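Local coordinates for protein diaminopimelate decarboxylase (Helicobacter pylori, PDB 2QGH) that probably catalyses the pyridoxal-phosphate-dependent decarboxylation of diaminopimelate to lysine, the last step of bacterial lysine biosynthesis, working as a dimer, at residues A[305-310]-A[362-367]. Residues are numbered along the deposited sequence; the frame is centred on the assembly and turned at random.
Sequences RFVIVD and PELEPG
Arg305 NH1 and the backbone amide of Leu364 meet on one carboxylate oxygen, Glu298 OE1, the first by a salt bridge and the second by a hydrogen bond, so a single acceptor ties the arginine and the loop 362-367 together. NH2 of the same guanidinium donates to Leu361 O, the carbonyl just before Pro362. Against the loop backbone the approach is looser: Arg305 NH1 lies 3.7 Å from Pro362 O, which sits at the guanidinium edge near its plane but takes no hydrogen bond from it, and 3.9 Å from Glu363 CA in van der Waals contact. The chain gets there by running CG anti to the backbone N (chi1 167°) and then bending about the CG-CD bond (chi3 72°), which swings the head round beside the loop. Glu363 OE1 stays 6.5 Å from Arg305 NH1, beyond salt-bridge distance. Two residues further on, Val307 meets the loop through methyl groups alone, its CG1 4.4 Å from Leu364 CD1, a light apolar touch. This is plain packing within the beta domain that accompanies the PLP-binding barrel in fold-type III decarboxylases, and no PLP or lysine pocket residue takes part. Strand 306-309 runs between strands 289-299 and 340-345 of the mixed sheet, and the loop connects strands 354-361 and 369-372 of that same sheet, with Leu364 also packing on Val295 and Ile370.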
loop_
_atom_site.group_PDB
_atom_site.type_symbol
_atom_site.label_atom_id
_atom_site.label_comp_id
_atom_site.label_asym_id
_atom_site.label_seq_id
_atom_site.Cartn_x
_atom_site.Cartn_y
_atom_site.Cartn_z
ATOM N N ARG A 305 18.956 13.461 -13.619
ATOM C CA ARG A 305 19.206 12.075 -13.993
ATOM C C ARG A 305 18.249 11.162 -13.258
ATOM O O ARG A 305 18.005 11.332 -12.060
ATOM C CB ARG A 305 20.647 11.636 -13.674
ATOM C CG ARG A 305 20.819 10.114 -13.767
ATOM C CD ARG A 305 22.258 9.650 -13.949
ATOM N NE ARG A 305 23.064 9.807 -12.748
ATOM C CZ ARG A 305 23.629 8.803 -12.084
ATOM N NH1 ARG A 305 23.477 7.552 -12.498
ATOM N NH2 ARG A 305 24.357 9.054 -11.003
ATOM N N PHE A 306 17.710 10.190 -13.987
ATOM C CA PHE A 306 16.791 9.233 -13.408
ATOM C C PHE A 306 17.326 7.818 -13.564
ATOM O O PHE A 306 17.644 7.378 -14.674
ATOM C CB PHE A 306 15.417 9.332 -14.074
ATOM C CG PHE A 306 14.703 10.634 -13.824
ATOM C CD1 PHE A 306 14.839 11.698 -14.704
ATOM C CD2 PHE A 306 13.865 10.781 -12.723
ATOM C CE1 PHE A 306 14.144 12.894 -14.494
ATOM C CE2 PHE A 306 13.168 11.968 -12.506
ATOM C CZ PHE A 306 13.307 13.027 -13.394
ATOM N N VAL A 307 17.435 7.111 -12.446
ATOM C CA VAL A 307 17.898 5.731 -12.457
ATOM C C VAL A 307 16.673 4.839 -12.245
ATOM O O VAL A 307 16.191 4.683 -11.123
ATOM C CB VAL A 307 18.932 5.481 -11.341
ATOM C CG1 VAL A 307 19.200 3.978 -11.197
ATOM C CG2 VAL A 307 20.229 6.230 -11.664
ATOM N N ILE A 308 16.178 4.266 -13.340
ATOM C CA ILE A 308 15.001 3.404 -13.325
ATOM C C ILE A 308 15.355 1.977 -12.947
ATOM O O ILE A 308 16.113 1.294 -13.640
ATOM C CB ILE A 308 14.298 3.429 -14.703
ATOM C CG1 ILE A 308 13.859 4.860 -15.014
ATOM C CG2 ILE A 308 13.091 2.523 -14.705
ATOM C CD1 ILE A 308 13.718 5.147 -16.497
ATOM N N VAL A 309 14.769 1.537 -11.839
ATOM C CA VAL A 309 15.003 0.218 -11.285
ATOM C C VAL A 309 13.738 -0.649 -11.399
ATOM O O VAL A 309 12.641 -0.116 -11.565
ATOM C CB VAL A 309 15.488 0.414 -9.833
ATOM C CG1 VAL A 309 14.707 -0.451 -8.864
ATOM C CG2 VAL A 309 16.985 0.161 -9.765
ATOM N N ASP A 310 13.871 -1.976 -11.318
ATOM C CA ASP A 310 12.698 -2.834 -11.478
ATOM C C ASP A 310 11.796 -3.083 -10.266
ATOM O O ASP A 310 10.817 -3.810 -10.383
ATOM C CB ASP A 310 13.077 -4.184 -12.134
ATOM C CG ASP A 310 14.093 -4.996 -11.327
ATOM O OD1 ASP A 310 14.347 -4.679 -10.148
ATOM O OD2 ASP A 310 14.637 -5.977 -11.884
ATOM N N PRO A 362 27.348 6.205 -8.853
ATOM C CA PRO A 362 28.187 6.194 -10.055
ATOM C C PRO A 362 27.273 5.898 -11.235
ATOM O O PRO A 362 26.144 5.430 -11.042
ATOM C CB PRO A 362 29.159 5.055 -9.782
ATOM C CG PRO A 362 28.334 4.110 -8.960
ATOM C CD PRO A 362 27.636 5.043 -7.998
ATOM N N GLU A 363 27.729 6.176 -12.450
ATOM C CA GLU A 363 26.879 5.895 -13.593
ATOM C C GLU A 363 26.712 4.389 -13.647
ATOM O O GLU A 363 27.689 3.645 -13.558
ATOM C CB GLU A 363 27.494 6.406 -14.899
ATOM C CG GLU A 363 26.518 6.315 -16.064
ATOM C CD GLU A 363 27.047 6.922 -17.347
ATOM O OE1 GLU A 363 26.286 6.949 -18.340
ATOM O OE2 GLU A 363 28.217 7.368 -17.365
ATOM N N LEU A 364 25.469 3.939 -13.763
ATOM C CA LEU A 364 25.182 2.511 -13.815
ATOM C C LEU A 364 24.623 2.188 -15.180
ATOM O O LEU A 364 24.196 3.078 -15.912
ATOM C CB LEU A 364 24.152 2.124 -12.749
ATOM C CG LEU A 364 24.452 2.398 -11.271
ATOM C CD1 LEU A 364 23.167 2.299 -10.465
ATOM C CD2 LEU A 364 25.489 1.411 -10.755
ATOM N N GLU A 365 24.626 0.909 -15.518
ATOM C CA GLU A 365 24.105 0.469 -16.796
ATOM C C GLU A 365 23.092 -0.653 -16.610
ATOM O O GLU A 365 23.036 -1.288 -15.555
ATOM C CB GLU A 365 25.250 0.012 -17.701
ATOM C CG GLU A 365 26.254 -0.908 -17.031
ATOM C CD GLU A 365 27.385 -1.287 -17.964
ATOM O OE1 GLU A 365 27.165 -2.122 -18.873
ATOM O OE2 GLU A 365 28.493 -0.735 -17.794
ATOM N N PRO A 366 22.267 -0.900 -17.636
ATOM C CA PRO A 366 21.249 -1.952 -17.586
ATOM C C PRO A 366 21.845 -3.257 -17.090
ATOM O O PRO A 366 22.810 -3.767 -17.659
ATOM C CB PRO A 366 20.784 -2.039 -19.034
ATOM C CG PRO A 366 20.907 -0.618 -19.499
ATOM C CD PRO A 366 22.260 -0.226 -18.948
ATOM N N GLY A 367 21.277 -3.788 -16.018
ATOM C CA GLY A 367 21.780 -5.027 -15.468
ATOM C C GLY A 367 22.488 -4.858 -14.138
ATOM O O GLY A 367 22.588 -5.814 -13.374
#